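Local structure of acid phosphatase (Mycobacterium tuberculosis, 2A6P) at residues 13-18 with 182-187; 19-24 with 33-38; 27-32 with 99-104; 59-64 with 143-148. The protein hydrolyses phosphate monoesters with broad specificity, including fructose 1,6-bisphosphate, and can sustain gluconeogenesis when the classical fructose-1,6-bisphosphatase is absent. All blocks are in the same frame, centred on the assembly; numbering follows the deposited sequence.

Contact 1. Residues 13-18 with 182-187. With SO4 (sulfate ion), chain C.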
loop_
_atom_site.group_PDB
_atom_site.type_symbol
_atom_site.label_atom_id
_atom_site.label_comp_id
_atom_site.label_asym_id
_atom_site.label_seq_id
_atom_site.Cartn_x
_atom_site.Cartn_y
_atom_site.Cartn_z
ATOM N N LEU A 13 -10.131 -3.558 -8.124
ATOM C CA LEU A 13 -9.774 -4.957 -7.884
ATOM C C LEU A 13 -9.384 -5.051 -6.405
ATOM O O LEU A 13 -8.403 -4.437 -5.983
ATOM C CB LEU A 13 -8.582 -5.376 -8.758
ATOM C CG LEU A 13 -7.862 -6.681 -8.376
ATOM C CD1 LEU A 13 -8.829 -7.863 -8.438
ATOM C CD2 LEU A 13 -6.686 -6.907 -9.300
ATOM N N LEU A 14 -10.158 -5.778 -5.610
ATOM C CA LEU A 14 -9.816 -5.901 -4.198
ATOM C C LEU A 14 -9.269 -7.297 -3.965
ATOM O O LEU A 14 -9.666 -8.245 -4.641
ATOM C CB LEU A 14 -11.033 -5.696 -3.287
ATOM C CG LEU A 14 -12.193 -4.721 -3.539
ATOM C CD1 LEU A 14 -12.577 -4.108 -2.201
ATOM C CD2 LEU A 14 -11.835 -3.642 -4.527
ATOM N N LEU A 15 -8.343 -7.420 -3.022
ATOM C CA LEU A 15 -7.775 -8.717 -2.687
ATOM C C LEU A 15 -7.895 -8.909 -1.189
ATOM O O LEU A 15 -7.620 -7.993 -0.421
ATOM C CB LEU A 15 -6.303 -8.805 -3.092
ATOM C CG LEU A 15 -6.029 -8.623 -4.583
ATOM C CD1 LEU A 15 -5.900 -7.137 -4.919
ATOM C CD2 LEU A 15 -4.758 -9.353 -4.927
ATOM N N LEU A 16 -8.312 -10.100 -0.777
ATOM C CA LEU A 16 -8.459 -10.412 0.641
ATOM C C LEU A 16 -7.669 -11.670 0.990
ATOM O O LEU A 16 -7.893 -12.733 0.386
ATOM C CB LEU A 16 -9.936 -10.648 0.985
ATOM C CG LEU A 16 -10.193 -11.216 2.395
ATOM C CD1 LEU A 16 -9.772 -10.185 3.445
ATOM C CD2 LEU A 16 -11.662 -11.595 2.581
ATOM N N ARG A 17 -6.746 -11.558 1.946
ATOM C CA ARG A 17 -5.977 -12.728 2.368
ATOM C C ARG A 17 -6.829 -13.471 3.401
ATOM O O ARG A 17 -7.545 -12.846 4.179
ATOM C CB ARG A 17 -4.641 -12.331 3.025
ATOM C CG ARG A 17 -3.839 -13.554 3.514
ATOM C CD ARG A 17 -2.512 -13.176 4.148
ATOM N NE ARG A 17 -1.747 -14.355 4.570
ATOM C CZ ARG A 17 -0.670 -14.304 5.353
ATOM N NH1 ARG A 17 -0.228 -13.137 5.799
ATOM N NH2 ARG A 17 -0.048 -15.416 5.714
ATOM N N HIS A 18 -6.758 -14.797 3.407
ATOM C CA HIS A 18 -7.521 -15.576 4.370
ATOM C C HIS A 18 -7.026 -15.312 5.803
ATOM O O HIS A 18 -5.942 -14.758 6.018
ATOM C CB HIS A 18 -7.397 -17.063 4.046
ATOM C CG HIS A 18 -6.001 -17.586 4.132
ATOM N ND1 HIS A 18 -5.343 -17.758 5.331
ATOM C CD2 HIS A 18 -5.135 -17.976 3.168
ATOM C CE1 HIS A 18 -4.131 -18.233 5.100
ATOM N NE2 HIS A 18 -3.980 -18.375 3.795
ATOM N N GLY A 182 -6.184 -5.393 0.172
ATOM C CA GLY A 182 -5.397 -4.507 -0.671
ATOM C C GLY A 182 -6.357 -4.098 -1.780
ATOM O O GLY A 182 -7.197 -4.918 -2.163
ATOM N N ILE A 183 -6.271 -2.856 -2.278
ATOM C CA ILE A 183 -7.178 -2.384 -3.332
ATOM C C ILE A 183 -6.435 -1.744 -4.503
ATOM O O ILE A 183 -5.649 -0.819 -4.325
ATOM C CB ILE A 183 -8.205 -1.360 -2.778
ATOM C CG1 ILE A 183 -9.039 -2.009 -1.667
ATOM C CG2 ILE A 183 -9.090 -0.844 -3.898
ATOM C CD1 ILE A 183 -10.055 -1.114 -1.061
ATOM N N CYS A 184 -6.692 -2.248 -5.705
ATOM C CA CYS A 184 -6.042 -1.744 -6.915
ATOM C C CYS A 184 -7.017 -0.957 -7.784
ATOM O O CYS A 184 -8.160 -1.365 -7.961
ATOM C CB CYS A 184 -5.476 -2.900 -7.734
ATOM S SG CYS A 184 -4.214 -3.844 -6.926
ATOM N N GLY A 185 -6.555 0.166 -8.323
ATOM C CA GLY A 185 -7.382 0.996 -9.177
ATOM C C GLY A 185 -6.542 1.747 -10.198
ATOM O O GLY A 185 -5.550 1.211 -10.695
ATOM N N PHE A 186 -6.941 2.981 -10.518
ATOM C CA PHE A 186 -6.220 3.816 -11.489
ATOM C C PHE A 186 -6.184 5.276 -11.039
ATOM O O PHE A 186 -7.037 5.718 -10.279
ATOM C CB PHE A 186 -6.906 3.823 -12.867
ATOM C CG PHE A 186 -7.078 2.473 -13.499
ATOM C CD1 PHE A 186 -8.012 1.566 -13.003
ATOM C CD2 PHE A 186 -6.330 2.122 -14.628
ATOM C CE1 PHE A 186 -8.207 0.323 -13.625
ATOM C CE2 PHE A 186 -6.515 0.890 -15.252
ATOM C CZ PHE A 186 -7.457 -0.014 -14.750
ATOM N N GLU A 187 -5.200 6.018 -11.536
ATOM C CA GLU A 187 -5.069 7.447 -11.267
ATOM C C GLU A 187 -4.542 8.045 -12.573
ATOM O O GLU A 187 -3.449 7.686 -13.026
ATOM C CB GLU A 187 -4.075 7.739 -10.136
ATOM C CG GLU A 187 -4.422 9.025 -9.371
ATOM C CD GLU A 187 -3.207 9.790 -8.833
ATOM O OE1 GLU A 187 -2.235 9.157 -8.362
ATOM O OE2 GLU A 187 -3.245 11.044 -8.867
HETATM S S SO4 C . -0.614 -19.355 5.555
HETATM O O1 SO4 C . -0.811 -18.013 6.190
HETATM O O2 SO4 C . -1.403 -20.380 6.416
HETATM O O3 SO4 C . -1.229 -19.356 4.285
HETATM O O4 SO4 C . 0.772 -19.658 5.786
#
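Leu13 and Cys184 illustrate how antiparallel neighbours pair: Leu13 N donates to Cys184 O at 3.0 Å, and Cys184 N returns a bond of 2.8 Å to Leu13 O. Leu15 and Gly182 form a second hydrogen-bonded pair, making four backbone bonds between strands whose axes approach to 4.7 Å with their directions 167° apart. Leu14 and Ile183 form the non-hydrogen-bonded pair between them, where CA-H...O contacts add to the flanking bonds, Leu14 CA lying 3.5 Å from Gly182 O.

Apolar packing divides between the two faces of the sheet. On one, Leu14 and Ile183 lie side by side and point the same way, with Leu14 CD2 touching Ile183 CG2 at 4.0 Å. The other carries Leu13, Leu15 and Cys184; the sulfur of Cys184 stands beside its own backbone N (chi1 -63°) and meets Leu15 CD1 at 4.2 Å. Trp163 and Val159 of helix 153-163 pack against this second face.

The side-chain polar interactions lie past the paired residues. His18 NE2 makes a weak hydrogen bond of 3.0 Å to O3 of a sulfate ion, probably from the crystallisation liquor, which sits near the imidazole plane. Arg17 NH2 also approaches the ion, though its position is less certain. A central strand delivering Arg-His-Gly from its C-terminal end is the hallmark of the histidine phosphatase fold, with His18 inferred to be the phosphorylated nucleophile.

Contact 2. Residues 19-24 with 33-38. With SO4 (sulfate ion), chain C.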
loop_
_atom_site.group_PDB
_atom_site.type_symbol
_atom_site.label_atom_id
_atom_site.label_comp_id
_atom_site.label_asym_id
_atom_site.label_seq_id
_atom_site.Cartn_x
_atom_site.Cartn_y
_atom_site.Cartn_z
ATOM N N GLY A 19 -7.825 -15.728 6.778
ATOM C CA GLY A 19 -7.472 -15.531 8.167
ATOM C C GLY A 19 -6.316 -16.397 8.616
ATOM O O GLY A 19 -5.771 -17.211 7.849
ATOM N N GLU A 20 -5.954 -16.206 9.882
ATOM C CA GLU A 20 -4.865 -16.915 10.547
ATOM C C GLU A 20 -5.073 -18.432 10.706
ATOM O O GLU A 20 -6.199 -18.906 10.868
ATOM C CB GLU A 20 -4.654 -16.272 11.925
ATOM C CG GLU A 20 -3.799 -17.068 12.890
ATOM C CD GLU A 20 -3.854 -16.507 14.311
ATOM O OE1 GLU A 20 -3.319 -15.392 14.547
ATOM O OE2 GLU A 20 -4.448 -17.180 15.189
ATOM N N THR A 21 -3.971 -19.175 10.650
ATOM C CA THR A 21 -3.985 -20.626 10.827
ATOM C C THR A 21 -2.835 -20.956 11.788
ATOM O O THR A 21 -2.025 -20.083 12.118
ATOM C CB THR A 21 -3.745 -21.386 9.495
ATOM O OG1 THR A 21 -2.424 -21.101 9.007
ATOM C CG2 THR A 21 -4.784 -20.977 8.440
ATOM N N ALA A 22 -2.765 -22.205 12.237
ATOM C CA ALA A 22 -1.695 -22.631 13.140
ATOM C C ALA A 22 -0.321 -22.497 12.481
ATOM O O ALA A 22 0.683 -22.315 13.173
ATOM C CB ALA A 22 -1.922 -24.084 13.575
ATOM N N TRP A 23 -0.278 -22.591 11.149
ATOM C CA TRP A 23 0.977 -22.485 10.404
ATOM C C TRP A 23 1.413 -21.037 10.146
ATOM O O TRP A 23 2.599 -20.710 10.250
ATOM C CB TRP A 23 0.861 -23.233 9.070
ATOM C CG TRP A 23 1.005 -24.731 9.169
ATOM C CD1 TRP A 23 0.599 -25.530 10.203
ATOM C CD2 TRP A 23 1.563 -25.610 8.177
ATOM N NE1 TRP A 23 0.872 -26.852 9.914
ATOM C CE2 TRP A 23 1.462 -26.928 8.677
ATOM C CE3 TRP A 23 2.139 -25.410 6.913
ATOM C CZ2 TRP A 23 1.916 -28.043 7.956
ATOM C CZ3 TRP A 23 2.591 -26.520 6.198
ATOM C CH2 TRP A 23 2.475 -27.818 6.723
ATOM N N SER A 24 0.464 -20.168 9.814
ATOM C CA SER A 24 0.804 -18.772 9.539
ATOM C C SER A 24 1.393 -18.074 10.755
ATOM O O SER A 24 2.328 -17.284 10.630
ATOM C CB SER A 24 -0.418 -17.992 9.049
ATOM O OG SER A 24 -1.385 -17.853 10.068
ATOM N N THR A 33 -0.958 -27.618 1.254
ATOM C CA THR A 33 -1.396 -28.196 2.523
ATOM C C THR A 33 -2.707 -27.573 3.018
ATOM O O THR A 33 -2.849 -26.356 3.080
ATOM C CB THR A 33 -0.318 -28.022 3.615
ATOM O OG1 THR A 33 0.908 -28.609 3.169
ATOM C CG2 THR A 33 -0.743 -28.704 4.905
ATOM N N GLU A 34 -3.662 -28.420 3.383
ATOM C CA GLU A 34 -4.964 -27.966 3.863
ATOM C C GLU A 34 -4.994 -27.726 5.369
ATOM O O GLU A 34 -5.368 -28.607 6.148
ATOM C CB GLU A 34 -6.043 -28.977 3.486
ATOM C CG GLU A 34 -6.261 -29.116 1.994
ATOM C CD GLU A 34 -6.917 -27.882 1.365
ATOM O OE1 GLU A 34 -7.258 -26.929 2.107
ATOM O OE2 GLU A 34 -7.094 -27.874 0.126
ATOM N N VAL A 35 -4.594 -26.526 5.772
ATOM C CA VAL A 35 -4.580 -26.144 7.176
ATOM C C VAL A 35 -5.880 -25.397 7.469
ATOM O O VAL A 35 -6.400 -24.681 6.615
ATOM C CB VAL A 35 -3.362 -25.239 7.484
ATOM C CG1 VAL A 35 -3.383 -24.793 8.930
ATOM C CG2 VAL A 35 -2.081 -25.993 7.197
ATOM N N GLU A 36 -6.412 -25.569 8.672
ATOM C CA GLU A 36 -7.655 -24.910 9.048
ATOM C C GLU A 36 -7.417 -23.533 9.664
ATOM O O GLU A 36 -6.324 -23.236 10.136
ATOM C CB GLU A 36 -8.419 -25.772 10.059
ATOM C CG GLU A 36 -8.852 -27.130 9.535
ATOM C CD GLU A 36 -9.932 -27.013 8.476
ATOM O OE1 GLU A 36 -9.714 -27.507 7.347
ATOM O OE2 GLU A 36 -10.998 -26.424 8.776
ATOM N N LEU A 37 -8.451 -22.698 9.637
ATOM C CA LEU A 37 -8.392 -21.373 10.231
ATOM C C LEU A 37 -8.465 -21.602 11.735
ATOM O O LEU A 37 -9.105 -22.551 12.183
ATOM C CB LEU A 37 -9.610 -20.536 9.823
ATOM C CG LEU A 37 -9.806 -20.065 8.381
ATOM C CD1 LEU A 37 -11.102 -19.260 8.313
ATOM C CD2 LEU A 37 -8.630 -19.205 7.923
ATOM N N THR A 38 -7.799 -20.769 12.521
ATOM C CA THR A 38 -7.887 -20.910 13.972
ATOM C C THR A 38 -9.156 -20.162 14.353
ATOM O O THR A 38 -9.788 -19.539 13.500
ATOM C CB THR A 38 -6.704 -20.252 14.672
ATOM O OG1 THR A 38 -6.623 -18.874 14.280
ATOM C CG2 THR A 38 -5.414 -20.958 14.291
HETATM S S SO4 C . -0.614 -19.355 5.555
HETATM O O1 SO4 C . -0.811 -18.013 6.190
HETATM O O2 SO4 C . -1.403 -20.380 6.416
HETATM O O3 SO4 C . -1.229 -19.356 4.285
HETATM O O4 SO4 C . 0.772 -19.658 5.786
#
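Trp23 lays one face of its indole against Val35 and Thr33, giving a clear example of CH-pi packing between two loop segments. Val35 CG2 stands 3.8 Å from the centroid of the five-membered ring and just 8° off its normal, whereas Thr33 CG2 lies over the six-membered ring, 4.2 Å from that centroid and farther from the normal. The hydroxyl of Thr33 is held elsewhere, by Glu97, and Trp23 also makes a cation-pi contact with Arg28.

The other branch of Val35 serves Thr21. These two side chains cross at about a right angle, and Thr21 CB and Val35 CG1 are pressed to 3.5 Å, tighter than usual for two carbons. Thr21 OG1 sits between its backbone N and carbonyl carbon (chi1 64°); it accepts from Ser24 N at 3.1 Å in an ST motif and donates to sulfate O2 at 2.9 Å.

Glu20 and Thr38 cross obliquely. Thr38 OG1 donates to Glu20 OE2 at 2.9 Å, approaching on the anti side and somewhat out of the carboxylate plane, while Thr38 N bonds to Glu20 O at 3.0 Å. The methyl CG2 of Thr38 rests against the peptide between Thr21 and Ala22.

Two threonine hydroxyls thus each work in both directions. Thr38 OG1 gives its proton to Glu20 and accepts from Gly41 N, capping helix 39-53; Thr21 OG1 takes a backbone proton and turns its own to the anion, consistent with a place in the phosphate-binding pocket.

Contact 3. Residues 27-32 with 99-104. With SO4 (sulfate ion), chain C.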
loop_
_atom_site.group_PDB
_atom_site.type_symbol
_atom_site.label_atom_id
_atom_site.label_comp_id
_atom_site.label_asym_id
_atom_site.label_seq_id
_atom_site.Cartn_x
_atom_site.Cartn_y
_atom_site.Cartn_z
ATOM N N GLY A 27 4.920 -18.632 10.995
ATOM C CA GLY A 27 5.713 -18.171 9.871
ATOM C C GLY A 27 6.047 -19.282 8.896
ATOM O O GLY A 27 6.984 -19.145 8.105
ATOM N N ARG A 28 5.283 -20.377 8.956
ATOM C CA ARG A 28 5.491 -21.529 8.081
ATOM C C ARG A 28 4.846 -21.279 6.720
ATOM O O ARG A 28 3.774 -20.692 6.636
ATOM C CB ARG A 28 4.889 -22.787 8.717
ATOM C CG ARG A 28 5.442 -23.103 10.102
ATOM C CD ARG A 28 4.814 -24.358 10.708
ATOM N NE ARG A 28 5.221 -25.584 10.021
ATOM C CZ ARG A 28 4.831 -26.808 10.379
ATOM N NH1 ARG A 28 4.018 -26.959 11.420
ATOM N NH2 ARG A 28 5.250 -27.879 9.701
ATOM N N HIS A 29 5.515 -21.702 5.656
ATOM C CA HIS A 29 4.992 -21.525 4.306
ATOM C C HIS A 29 3.981 -22.627 4.002
ATOM O O HIS A 29 4.317 -23.809 4.036
ATOM C CB HIS A 29 6.130 -21.554 3.280
ATOM C CG HIS A 29 6.992 -20.323 3.297
ATOM N ND1 HIS A 29 7.865 -20.035 4.325
ATOM C CD2 HIS A 29 7.076 -19.284 2.432
ATOM C CE1 HIS A 29 8.448 -18.872 4.094
ATOM N NE2 HIS A 29 7.987 -18.395 2.952
ATOM N N THR A 30 2.743 -22.221 3.712
ATOM C CA THR A 30 1.658 -23.159 3.408
ATOM C C THR A 30 1.172 -22.981 1.968
ATOM O O THR A 30 0.697 -21.913 1.591
ATOM C CB THR A 30 0.451 -22.947 4.357
ATOM O OG1 THR A 30 0.913 -22.881 5.713
ATOM C CG2 THR A 30 -0.544 -24.092 4.224
ATOM N N GLY A 31 1.308 -24.037 1.174
ATOM C CA GLY A 31 0.893 -24.001 -0.215
ATOM C C GLY A 31 -0.315 -24.894 -0.400
ATOM O O GLY A 31 -1.434 -24.499 -0.073
ATOM N N GLY A 32 -0.099 -26.101 -0.912
ATOM C CA GLY A 32 -1.204 -27.021 -1.103
ATOM C C GLY A 32 -1.744 -27.642 0.178
ATOM O O GLY A 32 -2.870 -28.140 0.190
ATOM N N LEU A 99 8.295 -25.116 5.847
ATOM C CA LEU A 99 9.478 -24.447 6.404
ATOM C C LEU A 99 9.289 -22.951 6.618
ATOM O O LEU A 99 8.536 -22.296 5.898
ATOM C CB LEU A 99 10.698 -24.649 5.489
ATOM C CG LEU A 99 11.251 -26.060 5.271
ATOM C CD1 LEU A 99 12.443 -25.985 4.333
ATOM C CD2 LEU A 99 11.678 -26.673 6.602
ATOM N N THR A 100 9.978 -22.411 7.617
ATOM C CA THR A 100 9.919 -20.986 7.888
ATOM C C THR A 100 11.077 -20.383 7.097
ATOM O O THR A 100 11.943 -21.113 6.603
ATOM C CB THR A 100 10.139 -20.678 9.376
ATOM O OG1 THR A 100 11.454 -21.106 9.763
ATOM C CG2 THR A 100 9.085 -21.382 10.222
ATOM N N THR A 101 11.099 -19.058 6.984
ATOM C CA THR A 101 12.148 -18.376 6.236
ATOM C C THR A 101 13.540 -18.615 6.847
ATOM O O THR A 101 14.513 -18.827 6.124
ATOM C CB THR A 101 11.840 -16.859 6.138
ATOM O OG1 THR A 101 10.546 -16.665 5.538
ATOM C CG2 THR A 101 12.880 -16.163 5.292
ATOM N N PRO A 102 13.656 -18.571 8.186
ATOM C CA PRO A 102 14.968 -18.809 8.811
ATOM C C PRO A 102 15.438 -20.235 8.483
ATOM O O PRO A 102 16.587 -20.466 8.071
ATOM C CB PRO A 102 14.678 -18.638 10.302
ATOM C CG PRO A 102 13.566 -17.623 10.317
ATOM C CD PRO A 102 12.678 -18.092 9.185
ATOM N N GLN A 103 14.537 -21.196 8.661
ATOM C CA GLN A 103 14.873 -22.580 8.367
ATOM C C GLN A 103 15.371 -22.704 6.935
ATOM O O GLN A 103 16.345 -23.404 6.659
ATOM C CB GLN A 103 13.656 -23.469 8.578
ATOM C CG GLN A 103 13.448 -23.862 10.018
ATOM C CD GLN A 103 12.132 -24.573 10.237
ATOM O OE1 GLN A 103 11.953 -25.276 11.230
ATOM N NE2 GLN A 103 11.195 -24.385 9.316
ATOM N N ILE A 104 14.695 -22.020 6.021
ATOM C CA ILE A 104 15.092 -22.052 4.620
ATOM C C ILE A 104 16.450 -21.367 4.498
ATOM O O ILE A 104 17.283 -21.739 3.666
ATOM C CB ILE A 104 14.054 -21.310 3.738
ATOM C CG1 ILE A 104 12.729 -22.086 3.733
ATOM C CG2 ILE A 104 14.596 -21.132 2.321
ATOM C CD1 ILE A 104 11.619 -21.417 2.958
HETATM S S SO4 C . -0.614 -19.355 5.555
HETATM O O1 SO4 C . -0.811 -18.013 6.190
HETATM O O2 SO4 C . -1.403 -20.380 6.416
HETATM O O3 SO4 C . -1.229 -19.356 4.285
HETATM O O4 SO4 C . 0.772 -19.658 5.786
HETATM O O HOH W 1 8.715 -17.222 8.286
HETATM O O HOH W 2 9.004 -15.521 3.165
#
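The imidazole of His29 meets Ile104 at one face and Leu99 and Thr101 along its edge. Ile104 CD1 lies over that face, 4.2 Å from His29 CE1. At the edge, His29 ND1 donates to Leu99 O at 2.8 Å, the oxygen tilted modestly from the ring plane. Thr101 OG1 also sits at the edge, near CE1, and a water in the ring plane links it to His29 NE2, 3.1 Å from that nitrogen. Tyr93 packs edge-to-face with the imidazole, and Trp111 meets it as well.

Leu99 O is gripped twice, since His29 N also donates to it at 3.1 Å, from above the carbonyl plane. His29 CG stands beside its own backbone N (chi1 -72°), which keeps the ring near the N-H that shares this acceptor. A second water receives Thr101 N and donates to Gly27 O at 2.6 Å, while Arg28 CG touches Thr100 CG2 and Arg28 NE bonds to Gly98 O. Farther along, Thr30 OG1 donates to sulfate O4 at 3.2 Å. A bound glycerol lies about 4 Å from the His29 side chain.

In the fold, the long loop between strand 13-17 and helix 39-53 is fastened here to the start of helix 101-105. Thr100 is the N-cap of that helix, its hydroxyl accepting from Gln103 N, and Thr101 packs against His188 of the second subunit.

Contact 4. Residues 59-64 with 143-148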
loop_
_atom_site.group_PDB
_atom_site.type_symbol
_atom_site.label_atom_id
_atom_site.label_comp_id
_atom_site.label_asym_id
_atom_site.label_seq_id
_atom_site.Cartn_x
_atom_site.Cartn_y
_atom_site.Cartn_z
ATOM N N ASP A 59 -21.761 -4.492 -7.420
ATOM C CA ASP A 59 -22.122 -5.833 -7.882
ATOM C C ASP A 59 -20.863 -6.670 -8.136
ATOM O O ASP A 59 -20.625 -7.135 -9.249
ATOM C CB ASP A 59 -22.962 -5.712 -9.158
ATOM C CG ASP A 59 -23.465 -7.053 -9.660
ATOM O OD1 ASP A 59 -23.878 -7.892 -8.821
ATOM O OD2 ASP A 59 -23.460 -7.255 -10.898
ATOM N N PRO A 60 -20.050 -6.878 -7.087
ATOM C CA PRO A 60 -18.789 -7.629 -7.065
ATOM C C PRO A 60 -18.813 -9.088 -7.520
ATOM O O PRO A 60 -19.691 -9.863 -7.120
ATOM C CB PRO A 60 -18.359 -7.552 -5.598
ATOM C CG PRO A 60 -19.119 -6.414 -5.051
ATOM C CD PRO A 60 -20.432 -6.498 -5.716
ATOM N N ILE A 61 -17.845 -9.463 -8.354
ATOM C CA ILE A 61 -17.728 -10.855 -8.762
ATOM C C ILE A 61 -16.597 -11.373 -7.870
ATOM O O ILE A 61 -15.488 -10.830 -7.877
ATOM C CB ILE A 61 -17.355 -11.025 -10.258
ATOM C CG1 ILE A 61 -17.165 -12.519 -10.563
ATOM C CG2 ILE A 61 -16.122 -10.222 -10.588
ATOM C CD1 ILE A 61 -16.811 -12.824 -12.016
ATOM N N VAL A 62 -16.896 -12.400 -7.079
ATOM C CA VAL A 62 -15.924 -12.976 -6.148
ATOM C C VAL A 62 -15.284 -14.275 -6.635
ATOM O O VAL A 62 -15.974 -15.276 -6.875
ATOM C CB VAL A 62 -16.579 -13.238 -4.771
ATOM C CG1 VAL A 62 -15.551 -13.785 -3.800
ATOM C CG2 VAL A 62 -17.212 -11.940 -4.232
ATOM N N ILE A 63 -13.961 -14.238 -6.777
ATOM C CA ILE A 63 -13.166 -15.378 -7.214
ATOM C C ILE A 63 -12.379 -15.834 -5.987
ATOM O O ILE A 63 -11.752 -15.010 -5.308
ATOM C CB ILE A 63 -12.201 -14.978 -8.354
ATOM C CG1 ILE A 63 -12.992 -14.504 -9.580
ATOM C CG2 ILE A 63 -11.370 -16.181 -8.783
ATOM C CD1 ILE A 63 -13.729 -13.209 -9.387
ATOM N N CYS A 64 -12.394 -17.134 -5.710
ATOM C CA CYS A 64 -11.740 -17.663 -4.511
ATOM C C CYS A 64 -10.765 -18.823 -4.743
ATOM O O CYS A 64 -10.955 -19.628 -5.645
ATOM C CB CYS A 64 -12.834 -18.108 -3.516
ATOM S SG CYS A 64 -12.311 -18.573 -1.829
ATOM N N SER A 143 -14.894 -4.147 -16.390
ATOM C CA SER A 143 -15.482 -3.348 -17.448
ATOM C C SER A 143 -16.911 -2.967 -17.062
ATOM O O SER A 143 -17.474 -2.008 -17.580
ATOM C CB SER A 143 -15.504 -4.142 -18.751
ATOM O OG SER A 143 -15.955 -3.331 -19.813
ATOM N N SER A 144 -17.483 -3.717 -16.129
ATOM C CA SER A 144 -18.849 -3.469 -15.697
ATOM C C SER A 144 -19.083 -3.603 -14.195
ATOM O O SER A 144 -20.120 -3.175 -13.691
ATOM C CB SER A 144 -19.793 -4.421 -16.438
ATOM O OG SER A 144 -19.502 -5.771 -16.118
ATOM N N ARG A 145 -18.129 -4.191 -13.477
ATOM C CA ARG A 145 -18.285 -4.381 -12.033
ATOM C C ARG A 145 -16.941 -4.448 -11.291
ATOM O O ARG A 145 -15.872 -4.505 -11.920
ATOM C CB ARG A 145 -19.076 -5.676 -11.774
ATOM C CG ARG A 145 -18.344 -6.956 -12.234
ATOM C CD ARG A 145 -19.282 -8.147 -12.488
ATOM N NE ARG A 145 -20.015 -8.565 -11.294
ATOM C CZ ARG A 145 -20.754 -9.670 -11.212
ATOM N NH1 ARG A 145 -20.858 -10.478 -12.261
ATOM N NH2 ARG A 145 -21.395 -9.968 -10.084
ATOM N N ASP A 146 -17.007 -4.433 -9.958
ATOM C CA ASP A 146 -15.816 -4.535 -9.118
ATOM C C ASP A 146 -15.444 -6.012 -8.986
ATOM O O ASP A 146 -16.312 -6.887 -9.080
ATOM C CB ASP A 146 -16.068 -3.950 -7.721
ATOM C CG ASP A 146 -16.087 -2.423 -7.716
ATOM O OD1 ASP A 146 -15.358 -1.805 -8.524
ATOM O OD2 ASP A 146 -16.820 -1.837 -6.889
ATOM N N VAL A 147 -14.156 -6.285 -8.769
ATOM C CA VAL A 147 -13.649 -7.660 -8.628
ATOM C C VAL A 147 -12.994 -7.919 -7.263
ATOM O O VAL A 147 -12.233 -7.090 -6.767
ATOM C CB VAL A 147 -12.606 -7.982 -9.745
ATOM C CG1 VAL A 147 -11.989 -9.356 -9.513
ATOM C CG2 VAL A 147 -13.278 -7.925 -11.115
ATOM N N LEU A 148 -13.293 -9.073 -6.664
ATOM C CA LEU A 148 -12.718 -9.439 -5.370
ATOM C C LEU A 148 -12.047 -10.816 -5.382
ATOM O O LEU A 148 -12.692 -11.834 -5.650
ATOM C CB LEU A 148 -13.793 -9.408 -4.272
ATOM C CG LEU A 148 -13.382 -9.957 -2.893
ATOM C CD1 LEU A 148 -12.207 -9.183 -2.347
ATOM C CD2 LEU A 148 -14.548 -9.868 -1.932
#
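Arg145 lays its flat guanidinium between Asp59 and Ile61, combining hydrogen bonding, charge and packing in one group. Its NE donates to Asp59 O at 2.6 Å, nearly along the C=O axis and with the oxygen in the guanidinium plane; NH2 adds a weak bond to the same oxygen. A bend at chi3 (-62°) sets NE in this position.

The charge contact has another geometry. The Asp59 carboxylate lies nearly parallel to the guanidinium, the planes 18° apart, with Asp59 OD2 over one face toward the rim; Asp59 OD1 is 3.5 Å from Arg145 NH2. This salt bridge is electrostatic, as no N-H points at the oxygen. On the opposite face Ile61 CB lies over the centre of the group, sandwiching it between an acid and an aliphatic chain.

Backbone bonds of a parallel pair follow: Ile61 N to Asp146 O at 3.1 Å, Leu148 N to Ile61 O at 3.1 Å, and Ile63 N to Leu148 O at 2.9 Å.

Apolar contacts fall on both faces of the sheet. Ile61 and Val147 run side by side, their CG2 atoms 3.7 Å apart, and His141 of helix 124-141 touches both. Val62 CG2 meets Leu148 CD2 at 4.1 Å on the other face.

The chemistry therefore changes along the pair, from charged at the entry to aliphatic in the sheet. Holding Asp59 O as well as facing its carboxylate, Arg145 ties the two incoming loops together, and the nearby negative charge would be expected to offset its own.

Contacts 1 and 4 share the central mixed sheet, in which strand 147-151 lies between 61-64 and 13-17, and 180-187 follows on the far side of 13-17. Their centres are 11 Å apart, and Leu14 N reaches Val147 O across the shared edge. Contact 2 lies wholly in the loop between strand 13-17 and helix 39-53, and contact 3 joins that loop to the start of helix 101-105; their centres are about 22 and 25 Å from that of contact 1 and about 13 Å from each other. Along the chain contact 1 encloses the other three, while contacts 2 and 3 alternate. The loop folds back so that contacts 1, 2 and 3 converge on one sulfate, consistent with a phosphate site.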